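Local coordinates for AT-rich interactive domain-containing protein 4 (Arabidopsis thaliana, PDB 6LQF) that binds DNA through its ARID domain and a histone H3K4me3 peptide through its zinc-bearing PHD finger, at residues R31-F36 with T117-Y122; D160-L165 with L177-P182. One frame throughout, in Å; residues are numbered along the deposited sequence.

Overall arrangement
The two contacts lie on opposite sides of the centre of a chain fragment that carries an ARID domain followed by a PHD finger. Contact 1 comes first along the chain and lies in the ARID part, where helix 26-39 meets the end of helix 107-118 and the short helix 120-124. Contact 2 follows in the PHD finger, joining the loop after strand 154-156 to the loop after helix 168-172. Their centres are about 38 Å apart, they share no helix or strand, and their nearest atoms stay about 25 Å from each other. Each includes one zinc ligand, so zinc probably helps to hold together both the DNA-binding and the histone-reading halves of the cassette.

Contact 1 of 2, residues R31-F36 with T117-Y122; sequences RDVMQF and TYLLEY. With ZN (zinc ion), chain E.
The ring of Tyr122 has CG2 of Val33 over one face, a CH-pi contact with the methyl 3.9 Å from the ring centroid and 17° off the normal. At the rim of the same ring, close to its plane, lie CB of Phe36 and OD2 of Asp32. The Phe36 ring turns its face to the Tyr122 edge in a T-shaped pair, with centroids 5.5 Å apart and planes at 87°; CD2 of Tyr122 comes 3.8 Å from CG of Phe36. CB of Glu121 sits in plane at the Phe36 edge, 3.8 Å from CE2 of Phe36. Beyond it, the Glu121 carboxylate hydrogen-bonds to His42.

Asp32, Phe36 and Tyr122 all hold CG anti to the backbone N (chi1 -163° for Asp32). Asp32 and Phe36 are one helical turn apart, so the carboxylate and the phenyl ring can both meet the same tyrosine. Tyr122 OH donates to OD2 of Asp32, 2.7 Å away, arriving on the anti lone pair of that carboxylate oxygen, while OD2 also binds zinc at 2.1 Å. The oxygen is thus held by metal and phenol together, and the zinc would be expected to keep the carboxylate ionised. Tyr122 OH has a further partner in Arg18. CG2 of Val33 also reaches CD2 of Leu119 at 4.4 Å, where the chain passes from helix 107-118 into helix 120-124.

His126 stacks on Tyr122. Through its bond to OD2, Tyr122 acts as a second-shell residue that probably helps to position the aspartate ligand, in a zinc site that joins the segment before helix 26-39, through His14 and Cys16, to that helix through Asp32 and to the residues just after helix 120-124 through His126, all within the helical ARID domain.

Contact 2 of 2, residues D160-L165 with L177-P182; sequences DRRPGL and LEYVCP. With ZN (zinc ion), chain F.
Asp160 spends both carboxylate oxygens on four hydrogen bonds. OD1 of Asp160 takes the backbone N of Arg162 on its anti lone pair, closing an Asx turn, and NE of Arg162 on its syn side at 3.0 Å. OD2 of Asp160 receives NH1 of Arg162 on its syn lone pair at 2.7 Å, and Tyr179 OH, arriving tip to tip, on the anti one at 2.7 Å. The guanidinium is therefore gripped side-on, as a two-pronged salt bridge lying nearly in its own plane. NH1 of Arg162 also donates to Val180 O at 2.8 Å, almost straight at 171°, and NH2 is taken by Ser185. This pairing joins two loops of the PHD finger beside its Cys4 zinc site, where SG of Cys181 binds the metal at 2.3 Å with Cys148, Cys151 and Cys184. An alanine in place of Asp160 would remove all four acceptor interactions and would probably leave Arg162 and the Tyr179 hydroxyl less firmly placed. Pro182 covers one guanidinium face, its CA 3.8 Å from CZ of Arg162. Tyr179 also packs on an apolar side chain of the bound peptide, and the main chain of Leu177 makes backbone hydrogen bonds to the peptide.

Contact 1 of 2, residues R31-F36 with T117-Y122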
loop_
_atom_site.group_PDB
_atom_site.type_symbol
_atom_site.label_atom_id
_atom_site.label_comp_id
_atom_site.label_asym_id
_atom_site.label_seq_id
_atom_site.Cartn_x
_atom_site.Cartn_y
_atom_site.Cartn_z
ATOM N N ARG A 31 -15.609 5.827 -5.613
ATOM C CA ARG A 31 -16.551 5.921 -6.725
ATOM C C ARG A 31 -15.876 5.523 -8.022
ATOM O O ARG A 31 -16.505 4.847 -8.860
ATOM C CB ARG A 31 -17.151 7.338 -6.783
ATOM C CG ARG A 31 -18.076 7.602 -5.600
ATOM C CD ARG A 31 -18.809 8.913 -5.814
ATOM N NE ARG A 31 -19.661 9.219 -4.674
ATOM C CZ ARG A 31 -20.902 8.739 -4.525
ATOM N NH1 ARG A 31 -21.404 7.906 -5.428
ATOM N NH2 ARG A 31 -21.614 9.045 -3.443
ATOM N N ASP A 32 -14.592 5.863 -8.173
ATOM C CA ASP A 32 -13.890 5.444 -9.391
ATOM C C ASP A 32 -13.671 3.918 -9.401
ATOM O O ASP A 32 -13.773 3.278 -10.476
ATOM C CB ASP A 32 -12.541 6.184 -9.536
ATOM C CG ASP A 32 -12.013 6.107 -10.900
ATOM O OD1 ASP A 32 -12.672 6.490 -11.880
ATOM O OD2 ASP A 32 -10.871 5.630 -11.008
ATOM N N VAL A 33 -13.402 3.325 -8.245
ATOM C CA VAL A 33 -13.273 1.853 -8.187
ATOM C C VAL A 33 -14.589 1.175 -8.563
ATOM O O VAL A 33 -14.578 0.199 -9.350
ATOM C CB VAL A 33 -12.803 1.340 -6.798
ATOM C CG1 VAL A 33 -12.815 -0.160 -6.743
ATOM C CG2 VAL A 33 -11.369 1.818 -6.523
ATOM N N MET A 34 -15.726 1.707 -8.039
ATOM C CA MET A 34 -17.020 1.103 -8.361
ATOM C C MET A 34 -17.271 1.188 -9.866
ATOM O O MET A 34 -17.693 0.193 -10.476
ATOM C CB MET A 34 -18.118 1.789 -7.564
ATOM C CG MET A 34 -17.986 1.583 -6.097
ATOM S SD MET A 34 -19.188 2.683 -5.248
ATOM C CE MET A 34 -20.703 2.007 -5.792
ATOM N N GLN A 35 -16.979 2.345 -10.466
ATOM C CA GLN A 35 -17.262 2.510 -11.899
ATOM C C GLN A 35 -16.399 1.553 -12.725
ATOM O O GLN A 35 -16.853 0.924 -13.692
ATOM C CB GLN A 35 -17.027 3.948 -12.329
ATOM C CG GLN A 35 -17.394 4.200 -13.789
ATOM C CD GLN A 35 -16.688 5.409 -14.363
ATOM O OE1 GLN A 35 -16.727 6.499 -13.791
ATOM N NE2 GLN A 35 -16.027 5.219 -15.493
ATOM N N PHE A 36 -15.154 1.392 -12.300
ATOM C CA PHE A 36 -14.208 0.509 -12.993
ATOM C C PHE A 36 -14.670 -0.928 -12.897
ATOM O O PHE A 36 -14.632 -1.660 -13.875
ATOM C CB PHE A 36 -12.796 0.645 -12.368
ATOM C CG PHE A 36 -11.793 -0.276 -12.964
ATOM C CD1 PHE A 36 -11.191 0.049 -14.153
ATOM C CD2 PHE A 36 -11.459 -1.492 -12.332
ATOM C CE1 PHE A 36 -10.280 -0.829 -14.751
ATOM C CE2 PHE A 36 -10.544 -2.344 -12.917
ATOM C CZ PHE A 36 -9.953 -1.999 -14.108
ATOM N N THR A 117 -9.316 -9.408 -5.514
ATOM C CA THR A 117 -10.740 -9.258 -5.880
ATOM C C THR A 117 -11.076 -7.838 -6.335
ATOM O O THR A 117 -11.735 -7.637 -7.377
ATOM C CB THR A 117 -11.584 -9.649 -4.650
ATOM O OG1 THR A 117 -11.279 -11.019 -4.319
ATOM C CG2 THR A 117 -13.123 -9.498 -4.902
ATOM N N TYR A 118 -10.689 -6.823 -5.534
ATOM C CA TYR A 118 -11.216 -5.492 -5.744
ATOM C C TYR A 118 -10.281 -4.553 -6.477
ATOM O O TYR A 118 -10.730 -3.582 -7.118
ATOM C CB TYR A 118 -11.583 -4.841 -4.395
ATOM C CG TYR A 118 -12.786 -5.443 -3.734
ATOM C CD1 TYR A 118 -14.071 -5.069 -4.141
ATOM C CD2 TYR A 118 -12.648 -6.379 -2.702
ATOM C CE1 TYR A 118 -15.193 -5.621 -3.544
ATOM C CE2 TYR A 118 -13.775 -6.934 -2.069
ATOM C CZ TYR A 118 -15.043 -6.553 -2.526
ATOM O OH TYR A 118 -16.167 -7.073 -1.912
ATOM N N LEU A 119 -8.944 -4.789 -6.344
ATOM C CA LEU A 119 -8.001 -3.704 -6.655
ATOM C C LEU A 119 -6.923 -4.044 -7.671
ATOM O O LEU A 119 -6.311 -3.119 -8.223
ATOM C CB LEU A 119 -7.317 -3.232 -5.349
ATOM C CG LEU A 119 -8.244 -2.579 -4.314
ATOM C CD1 LEU A 119 -7.458 -2.323 -2.975
ATOM C CD2 LEU A 119 -8.762 -1.294 -4.918
ATOM N N LEU A 120 -6.688 -5.320 -7.991
ATOM C CA LEU A 120 -5.533 -5.614 -8.837
ATOM C C LEU A 120 -5.686 -5.121 -10.284
ATOM O O LEU A 120 -4.799 -4.446 -10.848
ATOM C CB LEU A 120 -5.272 -7.102 -8.800
ATOM C CG LEU A 120 -4.032 -7.480 -9.568
ATOM C CD1 LEU A 120 -2.771 -6.750 -9.110
ATOM C CD2 LEU A 120 -3.860 -8.981 -9.354
ATOM N N GLU A 121 -6.843 -5.424 -10.891
ATOM C CA GLU A 121 -7.102 -4.897 -12.224
ATOM C C GLU A 121 -7.129 -3.379 -12.231
ATOM O O GLU A 121 -6.624 -2.732 -13.134
ATOM C CB GLU A 121 -8.436 -5.444 -12.755
ATOM C CG GLU A 121 -8.344 -6.949 -12.935
ATOM C CD GLU A 121 -9.629 -7.584 -13.448
ATOM O OE1 GLU A 121 -10.697 -6.910 -13.483
ATOM O OE2 GLU A 121 -9.532 -8.770 -13.842
ATOM N N TYR A 122 -7.724 -2.828 -11.176
ATOM C CA TYR A 122 -7.720 -1.355 -11.033
ATOM C C TYR A 122 -6.316 -0.791 -11.002
ATOM O O TYR A 122 -6.021 0.199 -11.671
ATOM C CB TYR A 122 -8.496 -0.954 -9.782
ATOM C CG TYR A 122 -8.673 0.553 -9.612
ATOM C CD1 TYR A 122 -7.678 1.334 -8.969
ATOM C CD2 TYR A 122 -9.838 1.176 -10.056
ATOM C CE1 TYR A 122 -7.818 2.672 -8.836
ATOM C CE2 TYR A 122 -10.019 2.547 -9.906
ATOM C CZ TYR A 122 -9.007 3.272 -9.311
ATOM O OH TYR A 122 -9.155 4.630 -9.171
HETATM ZN ZN ZN E . -10.102 5.481 -12.931
#

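Contact 2 of 2, residues D160-L165 with L177-P182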
loop_
_atom_site.group_PDB
_atom_site.type_symbol
_atom_site.label_atom_id
_atom_site.label_comp_id
_atom_site.label_asym_id
_atom_site.label_seq_id
_atom_site.Cartn_x
_atom_site.Cartn_y
_atom_site.Cartn_z
ATOM N N ASP A 160 23.142 2.489 2.421
ATOM C CA ASP A 160 23.401 3.316 3.591
ATOM C C ASP A 160 24.498 2.591 4.394
ATOM O O ASP A 160 24.247 1.574 5.008
ATOM C CB ASP A 160 22.105 3.530 4.405
ATOM C CG ASP A 160 22.291 4.520 5.509
ATOM O OD1 ASP A 160 23.461 4.791 5.918
ATOM O OD2 ASP A 160 21.268 5.055 5.989
ATOM N N ARG A 161 25.710 3.123 4.376
ATOM C CA ARG A 161 26.831 2.417 5.020
ATOM C C ARG A 161 27.208 3.001 6.383
ATOM O O ARG A 161 28.278 2.703 6.927
ATOM C CB ARG A 161 28.055 2.421 4.089
ATOM C CG ARG A 161 27.841 1.675 2.770
ATOM C CD ARG A 161 27.745 0.164 2.956
ATOM N NE ARG A 161 29.054 -0.397 3.287
ATOM C CZ ARG A 161 29.305 -1.697 3.445
ATOM N NH1 ARG A 161 30.535 -2.100 3.748
ATOM N NH2 ARG A 161 28.334 -2.593 3.304
ATOM N N ARG A 162 26.348 3.846 6.932
ATOM C CA ARG A 162 26.588 4.393 8.256
ATOM C C ARG A 162 26.575 3.319 9.330
ATOM O O ARG A 162 25.724 2.446 9.340
ATOM C CB ARG A 162 25.536 5.467 8.575
ATOM C CG ARG A 162 25.712 6.726 7.744
ATOM C CD ARG A 162 24.574 7.733 8.027
ATOM N NE ARG A 162 23.265 7.175 7.676
ATOM C CZ ARG A 162 22.106 7.714 8.022
ATOM N NH1 ARG A 162 20.987 7.126 7.683
ATOM N NH2 ARG A 162 22.079 8.832 8.736
ATOM N N PRO A 163 27.544 3.388 10.261
ATOM C CA PRO A 163 27.527 2.482 11.417
ATOM C C PRO A 163 26.319 2.707 12.324
ATOM O O PRO A 163 25.812 3.818 12.400
ATOM C CB PRO A 163 28.808 2.846 12.174
ATOM C CG PRO A 163 29.628 3.589 11.203
ATOM C CD PRO A 163 28.718 4.276 10.261
ATOM N N GLY A 164 25.876 1.676 13.028
ATOM C CA GLY A 164 24.864 1.897 14.048
ATOM C C GLY A 164 23.434 1.794 13.528
ATOM O O GLY A 164 22.474 2.089 14.244
ATOM N N LEU A 165 23.289 1.390 12.273
ATOM C CA LEU A 165 21.936 1.158 11.724
ATOM C C LEU A 165 21.434 -0.156 12.241
ATOM O O LEU A 165 22.217 -1.030 12.549
ATOM C CB LEU A 165 21.983 1.175 10.223
ATOM C CG LEU A 165 22.195 2.526 9.577
ATOM C CD1 LEU A 165 22.213 2.278 8.088
ATOM C CD2 LEU A 165 21.047 3.448 9.969
ATOM N N LEU A 177 11.907 0.314 13.772
ATOM C CA LEU A 177 12.835 1.446 13.980
ATOM C C LEU A 177 12.537 2.625 13.070
ATOM O O LEU A 177 12.157 2.419 11.891
ATOM C CB LEU A 177 14.268 0.989 13.732
ATOM C CG LEU A 177 14.793 -0.055 14.697
ATOM C CD1 LEU A 177 16.201 -0.515 14.223
ATOM C CD2 LEU A 177 14.905 0.542 16.086
ATOM N N GLU A 178 12.777 3.845 13.569
ATOM C CA GLU A 178 12.693 5.044 12.743
ATOM C C GLU A 178 13.884 5.061 11.771
ATOM O O GLU A 178 14.999 4.730 12.160
ATOM C CB GLU A 178 12.730 6.309 13.650
ATOM C CG GLU A 178 12.787 7.624 12.932
ATOM C CD GLU A 178 13.090 8.781 13.894
ATOM O OE1 GLU A 178 13.649 8.525 14.978
ATOM O OE2 GLU A 178 12.780 9.937 13.558
ATOM N N TYR A 179 13.664 5.395 10.500
ATOM C CA TYR A 179 14.767 5.560 9.574
ATOM C C TYR A 179 14.846 7.014 9.084
ATOM O O TYR A 179 13.866 7.546 8.602
ATOM C CB TYR A 179 14.632 4.606 8.379
ATOM C CG TYR A 179 15.748 4.825 7.386
ATOM C CD1 TYR A 179 17.032 4.408 7.679
ATOM C CD2 TYR A 179 15.524 5.468 6.165
ATOM C CE1 TYR A 179 18.078 4.642 6.783
ATOM C CE2 TYR A 179 16.559 5.710 5.261
ATOM C CZ TYR A 179 17.836 5.309 5.598
ATOM O OH TYR A 179 18.917 5.512 4.745
ATOM N N VAL A 180 16.032 7.619 9.178
ATOM C CA VAL A 180 16.269 8.944 8.622
ATOM C C VAL A 180 17.456 8.815 7.707
ATOM O O VAL A 180 18.501 8.324 8.144
ATOM C CB VAL A 180 16.520 9.985 9.729
ATOM C CG1 VAL A 180 16.925 11.323 9.161
ATOM C CG2 VAL A 180 15.261 10.122 10.595
ATOM N N CYS A 181 17.307 9.235 6.464
ATOM C CA CYS A 181 18.350 9.004 5.442
ATOM C C CYS A 181 19.606 9.863 5.657
ATOM O O CYS A 181 19.566 10.805 6.475
ATOM C CB CYS A 181 17.742 9.278 4.035
ATOM S SG CYS A 181 17.684 11.045 3.518
ATOM N N PRO A 182 20.710 9.528 4.977
ATOM C CA PRO A 182 21.958 10.271 5.214
ATOM C C PRO A 182 21.830 11.736 4.811
ATOM O O PRO A 182 22.501 12.584 5.404
ATOM C CB PRO A 182 22.971 9.537 4.318
ATOM C CG PRO A 182 22.438 8.156 4.156
ATOM C CD PRO A 182 20.913 8.345 4.116
HETATM ZN ZN ZN F . 15.596 11.908 4.007
#